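Local structure of acetyltransferase, GNAT family (Enterococcus faecalis, 1U6M) at residues Gly70-Tyr75 with Ser131-Ala136; Tyr56-Val61 with Gly74-Asp79. The protein probably transfers an acetyl group from acetyl-coenzyme A to an acceptor, as other enzymes of the GNAT family do. All blocks are in the same frame, centred on the assembly; numbering follows the deposited sequence.

How the contacts relate
Both contacts use strand 67-76. Contact 1 lies on Gly-70 to Ala-72, contact 2 further along at Gly-74 and Tyr-75. Contact 1 is fully buried and apolar. It packs helix 129-135 onto the middle of the strand, where one leucine meets a glycine, an alanine and the backbone of Ile-71. Contact 2 is partly buried and mostly polar. It ties the C-terminal end of the strand, and the turn after it, to the 3-10 turn that leads into strand 59-64. They meet in the hairpin, where the Leu-60 N to Ala-72 O distance of 2.9 Å fits a backbone hydrogen bond. Ala-136 packs on Leu-60 from the helix side.

Contact 1. Residues Gly70-Tyr75 with Ser131-Ala136; sequences GIAVGY and SKLLDA
Leu-133 is the one residue of 131-136 that touches the strand. It meets Gly-70, Ile-71 and Ala-72. The interface is small, 137 Å² with both sides summed, and it is held by apolar packing alone.

The first kind of packing is methyl on backbone. Leu-133 CD1 sits over the face of the peptide that joins Gly-70 to Ile-71. It lies 3.7 Å from Gly-70 C and the same 3.7 Å from Ile-71 N. Gly-70 has no side chain, and the methyl rests close against its bare backbone. The side chain of Ile-71 points to the other face of the sheet, so this residue takes part through its main chain.

The second kind is side chain on side chain. Ala-72 CB points at the helix and touches Leu-133 at two places, each at 4.2 Å: Leu-133 CB and Leu-133 CD2. With CG beside the backbone N (chi1 -83°), the fork of Leu-133 is turned to the strand, CD1 on the peptide and CD2 on the alanine. With Gly-70 and Ala-72 in these places the helix lies near the strand. The axes of strand 70-75 and helix 131-135 approach to 8.5 Å and cross at -40°.

The contact joins a helix of the GNAT fold to the central sheet. The chain reads RGMGIG up to the first turn of this helix, consistent with the family motif that binds the pyrophosphate of coenzyme A. Tyr-62 of strand 59-64 also touches Leu-133. On the other flank, Ile-118 of strand 112-120 touches both Ala-72 and Leu-134. Helix 129-135 therefore packs over three neighbouring strands, with 67-76 in the middle.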
ATOM      1  N   GLY A  70      10.219   1.299  -6.391  1.00 22.57           N
ATOM      2  CA  GLY A  70       9.192   1.803  -5.453  1.00 19.50           C
ATOM      3  C   GLY A  70       7.810   1.472  -6.047  1.00 18.64           C
ATOM      4  O   GLY A  70       7.656   1.290  -7.272  1.00 16.74           O
ATOM      5  N   ILE A  71       6.811   1.374  -5.167  1.00 17.34           N
ATOM      6  CA  ILE A  71       5.441   1.118  -5.562  1.00 14.74           C
ATOM      7  C   ILE A  71       4.519   2.068  -4.781  1.00 14.61           C
ATOM      8  O   ILE A  71       4.818   2.452  -3.663  1.00 14.35           O
ATOM      9  CB  ILE A  71       5.052  -0.375  -5.300  1.00 15.29           C
ATOM     10  CG1 ILE A  71       5.056  -0.740  -3.790  1.00 12.97           C
ATOM     11  CG2 ILE A  71       5.896  -1.317  -6.195  1.00 13.69           C
ATOM     12  CD1 ILE A  71       4.717  -2.231  -3.517  1.00 13.02           C
ATOM     13  N   ALA A  72       3.412   2.447  -5.394  1.00 13.99           N
ATOM     14  CA  ALA A  72       2.355   3.200  -4.751  1.00 14.54           C
ATOM     15  C   ALA A  72       1.173   2.282  -4.869  1.00 16.36           C
ATOM     16  O   ALA A  72       0.864   1.800  -5.983  1.00 18.35           O
ATOM     17  CB  ALA A  72       2.064   4.474  -5.509  1.00 11.97           C
ATOM     18  N   VAL A  73       0.509   2.045  -3.746  1.00 17.51           N
ATOM     19  CA  VAL A  73      -0.608   1.082  -3.611  1.00 18.33           C
ATOM     20  C   VAL A  73      -1.848   1.753  -2.972  1.00 19.12           C
ATOM     21  O   VAL A  73      -1.710   2.449  -1.949  1.00 20.55           O
ATOM     22  CB  VAL A  73      -0.260  -0.105  -2.658  1.00 17.83           C
ATOM     23  CG1 VAL A  73      -1.419  -1.193  -2.751  1.00 16.65           C
ATOM     24  CG2 VAL A  73       1.088  -0.676  -3.023  1.00 14.96           C
ATOM     25  N   GLY A  74      -3.021   1.557  -3.582  1.00 18.21           N
ATOM     26  CA  GLY A  74      -4.238   2.152  -3.082  1.00 17.64           C
ATOM     27  C   GLY A  74      -5.478   1.569  -3.772  1.00 18.15           C
ATOM     28  O   GLY A  74      -5.354   0.772  -4.733  1.00 16.79           O
ATOM     29  N   TYR A  75      -6.668   1.997  -3.314  1.00 17.31           N
ATOM     30  CA  TYR A  75      -7.911   1.351  -3.735  1.00 17.92           C
ATOM     31  C   TYR A  75      -9.055   2.288  -3.389  1.00 18.63           C
ATOM     32  O   TYR A  75      -8.924   3.107  -2.433  1.00 18.78           O
ATOM     33  CB  TYR A  75      -8.109  -0.052  -3.042  1.00 18.72           C
ATOM     34  CG  TYR A  75      -7.609  -0.097  -1.602  1.00 18.01           C
ATOM     35  CD1 TYR A  75      -8.397   0.402  -0.545  1.00 18.79           C
ATOM     36  CD2 TYR A  75      -6.331  -0.615  -1.300  1.00 18.16           C
ATOM     37  CE1 TYR A  75      -7.893   0.429   0.799  1.00 18.93           C
ATOM     38  CE2 TYR A  75      -5.834  -0.599   0.036  1.00 18.16           C
ATOM     39  CZ  TYR A  75      -6.619  -0.081   1.055  1.00 19.19           C
ATOM     40  OH  TYR A  75      -6.123  -0.057   2.359  1.00 24.72           O
ATOM     41  N   SER A 131       8.073  10.705  -3.681  1.00 23.46           N
ATOM     42  CA  SER A 131       7.440  11.952  -3.877  1.00 24.49           C
ATOM     43  C   SER A 131       7.004  12.019  -5.310  1.00 23.74           C
ATOM     44  O   SER A 131       5.953  12.562  -5.567  1.00 24.55           O
ATOM     45  CB  SER A 131       8.343  13.115  -3.440  1.00 25.39           C
ATOM     46  OG  SER A 131       8.108  14.261  -4.273  1.00 30.75           O
ATOM     47  N   LYS A 132       7.748  11.417  -6.233  1.00 22.90           N
ATOM     48  CA  LYS A 132       7.253  11.275  -7.627  1.00 24.15           C
ATOM     49  C   LYS A 132       6.094  10.307  -7.839  1.00 22.88           C
ATOM     50  O   LYS A 132       5.279  10.520  -8.706  1.00 23.72           O
ATOM     51  CB  LYS A 132       8.342  10.766  -8.556  1.00 25.35           C
ATOM     52  CG  LYS A 132       9.471  11.661  -8.716  1.00 32.12           C
ATOM     53  CD  LYS A 132      10.404  10.983  -9.698  1.00 43.00           C
ATOM     54  CE  LYS A 132       9.974  11.304 -11.119  1.00 48.31           C
ATOM     55  NZ  LYS A 132      11.229  11.561 -11.919  1.00 52.56           N
ATOM     56  N   LEU A 133       6.074   9.207  -7.097  1.00 21.91           N
ATOM     57  CA  LEU A 133       4.964   8.286  -7.122  1.00 21.72           C
ATOM     58  C   LEU A 133       3.680   8.997  -6.658  1.00 21.56           C
ATOM     59  O   LEU A 133       2.626   8.847  -7.255  1.00 21.33           O
ATOM     60  CB  LEU A 133       5.290   7.019  -6.281  1.00 20.93           C
ATOM     61  CG  LEU A 133       6.108   5.938  -7.000  1.00 17.94           C
ATOM     62  CD1 LEU A 133       6.560   4.929  -6.008  1.00 16.81           C
ATOM     63  CD2 LEU A 133       5.259   5.293  -8.086  1.00 15.07           C
ATOM     64  N   LEU A 134       3.809   9.789  -5.619  1.00 21.83           N
ATOM     65  CA  LEU A 134       2.729  10.547  -5.048  1.00 23.65           C
ATOM     66  C   LEU A 134       2.185  11.599  -6.062  1.00 24.65           C
ATOM     67  O   LEU A 134       0.952  11.762  -6.189  1.00 23.94           O
ATOM     68  CB  LEU A 134       3.262  11.160  -3.766  1.00 23.93           C
ATOM     69  CG  LEU A 134       2.470  12.079  -2.886  1.00 29.66           C
ATOM     70  CD1 LEU A 134       1.139  11.456  -2.433  1.00 32.68           C
ATOM     71  CD2 LEU A 134       3.371  12.421  -1.700  1.00 33.65           C
ATOM     72  N   ASP A 135       3.079  12.259  -6.817  1.00 24.90           N
ATOM     73  CA  ASP A 135       2.646  13.170  -7.889  1.00 26.37           C
ATOM     74  C   ASP A 135       1.754  12.511  -8.967  1.00 25.19           C
ATOM     75  O   ASP A 135       1.018  13.207  -9.663  1.00 26.21           O
ATOM     76  CB  ASP A 135       3.861  13.816  -8.620  1.00 26.91           C
ATOM     77  CG  ASP A 135       4.582  14.853  -7.771  1.00 32.57           C
ATOM     78  OD1 ASP A 135       4.060  15.297  -6.719  1.00 36.77           O
ATOM     79  OD2 ASP A 135       5.712  15.235  -8.159  1.00 39.65           O
ATOM     80  N   ALA A 136       1.900  11.204  -9.158  1.00 23.76           N
ATOM     81  CA  ALA A 136       1.255  10.445 -10.238  1.00 22.52           C
ATOM     82  C   ALA A 136      -0.095   9.953  -9.819  1.00 21.52           C
ATOM     83  O   ALA A 136      -0.832   9.420 -10.620  1.00 21.25           O
ATOM     84  CB  ALA A 136       2.114   9.201 -10.605  1.00 23.57           C
TER

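Contact 2. Residues Tyr56-Val61 with Gly74-Asp79; sequences YQRILV and GYPAED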
ATOM      1  N   TYR A  56      -1.400  -6.678  -8.317  1.00 24.35           N
ATOM      2  CA  TYR A  56      -0.736  -5.801  -9.313  1.00 26.01           C
ATOM      3  C   TYR A  56      -1.654  -4.726  -9.889  1.00 26.01           C
ATOM      4  O   TYR A  56      -1.240  -3.628 -10.128  1.00 26.51           O
ATOM      5  CB  TYR A  56       0.029  -6.559 -10.401  1.00 27.11           C
ATOM      6  CG  TYR A  56      -0.864  -7.259 -11.385  1.00 27.03           C
ATOM      7  CD1 TYR A  56      -1.321  -6.609 -12.519  1.00 26.52           C
ATOM      8  CD2 TYR A  56      -1.202  -8.596 -11.205  1.00 28.97           C
ATOM      9  CE1 TYR A  56      -2.134  -7.254 -13.437  1.00 30.24           C
ATOM     10  CE2 TYR A  56      -2.037  -9.261 -12.103  1.00 29.81           C
ATOM     11  CZ  TYR A  56      -2.500  -8.585 -13.218  1.00 29.54           C
ATOM     12  OH  TYR A  56      -3.341  -9.230 -14.130  1.00 31.55           O
ATOM     13  N   GLN A  57      -2.929  -5.016 -10.033  1.00 26.83           N
ATOM     14  CA  GLN A  57      -3.848  -4.059 -10.596  1.00 26.73           C
ATOM     15  C   GLN A  57      -4.086  -2.821  -9.733  1.00 25.32           C
ATOM     16  O   GLN A  57      -4.662  -1.836 -10.195  1.00 25.09           O
ATOM     17  CB  GLN A  57      -5.129  -4.769 -10.934  1.00 27.79           C
ATOM     18  CG  GLN A  57      -4.907  -5.618 -12.145  1.00 34.33           C
ATOM     19  CD  GLN A  57      -6.079  -6.521 -12.464  1.00 44.73           C
ATOM     20  OE1 GLN A  57      -5.868  -7.665 -12.922  1.00 49.21           O
ATOM     21  NE2 GLN A  57      -7.333  -6.021 -12.252  1.00 45.94           N
ATOM     22  N   ARG A  58      -3.664  -2.890  -8.477  1.00 23.36           N
ATOM     23  CA  ARG A  58      -3.856  -1.805  -7.526  1.00 21.91           C
ATOM     24  C   ARG A  58      -2.594  -0.973  -7.404  1.00 20.72           C
ATOM     25  O   ARG A  58      -2.564   0.014  -6.645  1.00 21.34           O
ATOM     26  CB  ARG A  58      -4.207  -2.406  -6.144  1.00 21.86           C
ATOM     27  CG  ARG A  58      -5.497  -3.159  -6.127  1.00 20.67           C
ATOM     28  CD  ARG A  58      -6.069  -3.135  -4.709  1.00 21.52           C
ATOM     29  NE  ARG A  58      -7.251  -4.000  -4.507  1.00 23.43           N
ATOM     30  CZ  ARG A  58      -8.512  -3.666  -4.839  1.00 22.71           C
ATOM     31  NH1 ARG A  58      -8.769  -2.508  -5.439  1.00 20.44           N
ATOM     32  NH2 ARG A  58      -9.527  -4.481  -4.549  1.00 19.85           N
ATOM     33  N   ILE A  59      -1.561  -1.367  -8.138  1.00 19.18           N
ATOM     34  CA  ILE A  59      -0.223  -0.849  -7.934  1.00 19.12           C
ATOM     35  C   ILE A  59       0.399  -0.036  -9.125  1.00 19.87           C
ATOM     36  O   ILE A  59       0.375  -0.442 -10.323  1.00 19.08           O
ATOM     37  CB  ILE A  59       0.763  -1.986  -7.518  1.00 18.67           C
ATOM     38  CG1 ILE A  59       0.257  -2.656  -6.225  1.00 20.27           C
ATOM     39  CG2 ILE A  59       2.148  -1.429  -7.306  1.00 15.57           C
ATOM     40  CD1 ILE A  59       1.143  -3.760  -5.665  1.00 18.56           C
ATOM     41  N   LEU A  60       1.020   1.074  -8.745  1.00 19.44           N
ATOM     42  CA  LEU A  60       1.845   1.848  -9.666  1.00 20.67           C
ATOM     43  C   LEU A  60       3.307   1.608  -9.356  1.00 21.16           C
ATOM     44  O   LEU A  60       3.706   1.650  -8.186  1.00 20.25           O
ATOM     45  CB  LEU A  60       1.513   3.345  -9.549  1.00 21.42           C
ATOM     46  CG  LEU A  60       1.681   4.313 -10.709  1.00 23.10           C
ATOM     47  CD1 LEU A  60       0.904   3.909 -11.972  1.00 23.35           C
ATOM     48  CD2 LEU A  60       1.206   5.592 -10.186  1.00 23.82           C
ATOM     49  N   VAL A  61       4.110   1.375 -10.395  1.00 21.98           N
ATOM     50  CA  VAL A  61       5.532   1.034 -10.207  1.00 22.52           C
ATOM     51  C   VAL A  61       6.389   2.222 -10.618  1.00 23.65           C
ATOM     52  O   VAL A  61       6.103   2.889 -11.625  1.00 24.19           O
ATOM     53  CB  VAL A  61       5.886  -0.288 -11.063  1.00 22.65           C
ATOM     54  CG1 VAL A  61       7.348  -0.443 -11.313  1.00 22.38           C
ATOM     55  CG2 VAL A  61       5.379  -1.533 -10.358  1.00 19.66           C
ATOM     56  N   GLY A  74      -3.021   1.557  -3.582  1.00 18.21           N
ATOM     57  CA  GLY A  74      -4.238   2.152  -3.082  1.00 17.64           C
ATOM     58  C   GLY A  74      -5.478   1.569  -3.772  1.00 18.15           C
ATOM     59  O   GLY A  74      -5.354   0.772  -4.733  1.00 16.79           O
ATOM     60  N   TYR A  75      -6.668   1.997  -3.314  1.00 17.31           N
ATOM     61  CA  TYR A  75      -7.911   1.351  -3.735  1.00 17.92           C
ATOM     62  C   TYR A  75      -9.055   2.288  -3.389  1.00 18.63           C
ATOM     63  O   TYR A  75      -8.924   3.107  -2.433  1.00 18.78           O
ATOM     64  CB  TYR A  75      -8.109  -0.052  -3.042  1.00 18.72           C
ATOM     65  CG  TYR A  75      -7.609  -0.097  -1.602  1.00 18.01           C
ATOM     66  CD1 TYR A  75      -8.397   0.402  -0.545  1.00 18.79           C
ATOM     67  CD2 TYR A  75      -6.331  -0.615  -1.300  1.00 18.16           C
ATOM     68  CE1 TYR A  75      -7.893   0.429   0.799  1.00 18.93           C
ATOM     69  CE2 TYR A  75      -5.834  -0.599   0.036  1.00 18.16           C
ATOM     70  CZ  TYR A  75      -6.619  -0.081   1.055  1.00 19.19           C
ATOM     71  OH  TYR A  75      -6.123  -0.057   2.359  1.00 24.72           O
ATOM     72  N   PRO A  76     -10.193   2.164  -4.124  1.00 19.09           N
ATOM     73  CA  PRO A  76     -11.474   2.810  -3.642  1.00 19.71           C
ATOM     74  C   PRO A  76     -11.752   2.430  -2.210  1.00 20.78           C
ATOM     75  O   PRO A  76     -11.582   1.298  -1.880  1.00 22.21           O
ATOM     76  CB  PRO A  76     -12.545   2.231  -4.546  1.00 18.66           C
ATOM     77  CG  PRO A  76     -11.724   1.925  -5.917  1.00 19.92           C
ATOM     78  CD  PRO A  76     -10.329   1.482  -5.437  1.00 18.66           C
ATOM     79  N   ALA A  77     -12.154   3.373  -1.357  1.00 22.87           N
ATOM     80  CA  ALA A  77     -12.515   3.092   0.058  1.00 24.48           C
ATOM     81  C   ALA A  77     -13.514   1.928   0.261  1.00 25.97           C
ATOM     82  O   ALA A  77     -13.458   1.218   1.274  1.00 26.48           O
ATOM     83  CB  ALA A  77     -13.059   4.328   0.700  1.00 24.39           C
ATOM     84  N   GLU A  78     -14.465   1.769  -0.659  1.00 26.74           N
ATOM     85  CA  GLU A  78     -15.452   0.665  -0.522  1.00 27.51           C
ATOM     86  C   GLU A  78     -14.829  -0.731  -0.651  1.00 27.78           C
ATOM     87  O   GLU A  78     -15.499  -1.693  -0.315  1.00 28.06           O
ATOM     88  CB  GLU A  78     -16.633   0.836  -1.497  1.00 26.83           C
ATOM     89  CG  GLU A  78     -16.253   0.794  -2.975  1.00 29.96           C
ATOM     90  CD  GLU A  78     -15.781   2.136  -3.544  1.00 34.28           C
ATOM     91  OE1 GLU A  78     -15.721   2.221  -4.800  1.00 36.56           O
ATOM     92  OE2 GLU A  78     -15.443   3.088  -2.771  1.00 36.47           O
ATOM     93  N   ASP A  79     -13.550  -0.821  -1.079  1.00 27.47           N
ATOM     94  CA  ASP A  79     -12.848  -2.119  -1.287  1.00 27.45           C
ATOM     95  C   ASP A  79     -12.131  -2.588  -0.045  1.00 26.97           C
ATOM     96  O   ASP A  79     -11.562  -3.652  -0.041  1.00 27.04           O
ATOM     97  CB  ASP A  79     -11.785  -2.056  -2.401  1.00 27.65           C
ATOM     98  CG  ASP A  79     -12.371  -1.978  -3.782  1.00 29.46           C
ATOM     99  OD1 ASP A  79     -13.589  -2.028  -3.871  1.00 31.96           O
ATOM    100  OD2 ASP A  79     -11.627  -1.834  -4.794  1.00 31.42           O
TER
HETATM  101  O   HOH W   1     -11.885  -4.600  -5.801  1.00 25.42           O
HETATM  102  O   HOH W   2      -7.449  -0.484  -6.831  1.00 30.75           O
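Arg-58 and Gly-74 face each other across the open end of an antiparallel hairpin, where Gly-74 N gives a weak backbone hydrogen bond of 3.5 Å to Arg-58 O. Beyond this pair the side chain of Arg-58 makes the contact. Its CG stands beside the backbone N (chi1 -64°), and the chain then runs extended as far as NE. On the way it passes the carbonyl of Gly-74, with Arg-58 CB 3.7 Å from Gly-74 O.

The guanidinium ends at Asp-79 in a salt bridge. Arg-58 NH1 is 3.0 Å from Asp-79 OD2, and Arg-58 NH2 adds a weak bond to the same OD2 at 3.4 Å. The two groups do not lie flat together, as their planes are 58° apart. NH1 reaches OD2 on its anti side. Arg-58 NH1 also packs on Tyr-75 CB at 3.5 Å, while the tyrosine ring leads away and bonds Asp-116 through its OH.

Two waters bridge the segments. One, in the guanidinium plane, accepts from Arg-58 NH1 at 2.8 Å and donates to Gly-74 O. The other accepts from Arg-58 NH2 and donates weakly to Asp-79 OD2. Thr-51 O takes a further bond from NH2, and Tyr-52 O a weak one from NE, so the head is held from several sides.

The salt bridge closes the open end of this hairpin, the second and third strands of the GNAT sheet. It clasps 3-10 turn 56-58, before strand 59-64, to 3-10 turn 77-79, after strand 67-76. Strand 3-6 flanks the hairpin on one side and strand 112-120 on the other.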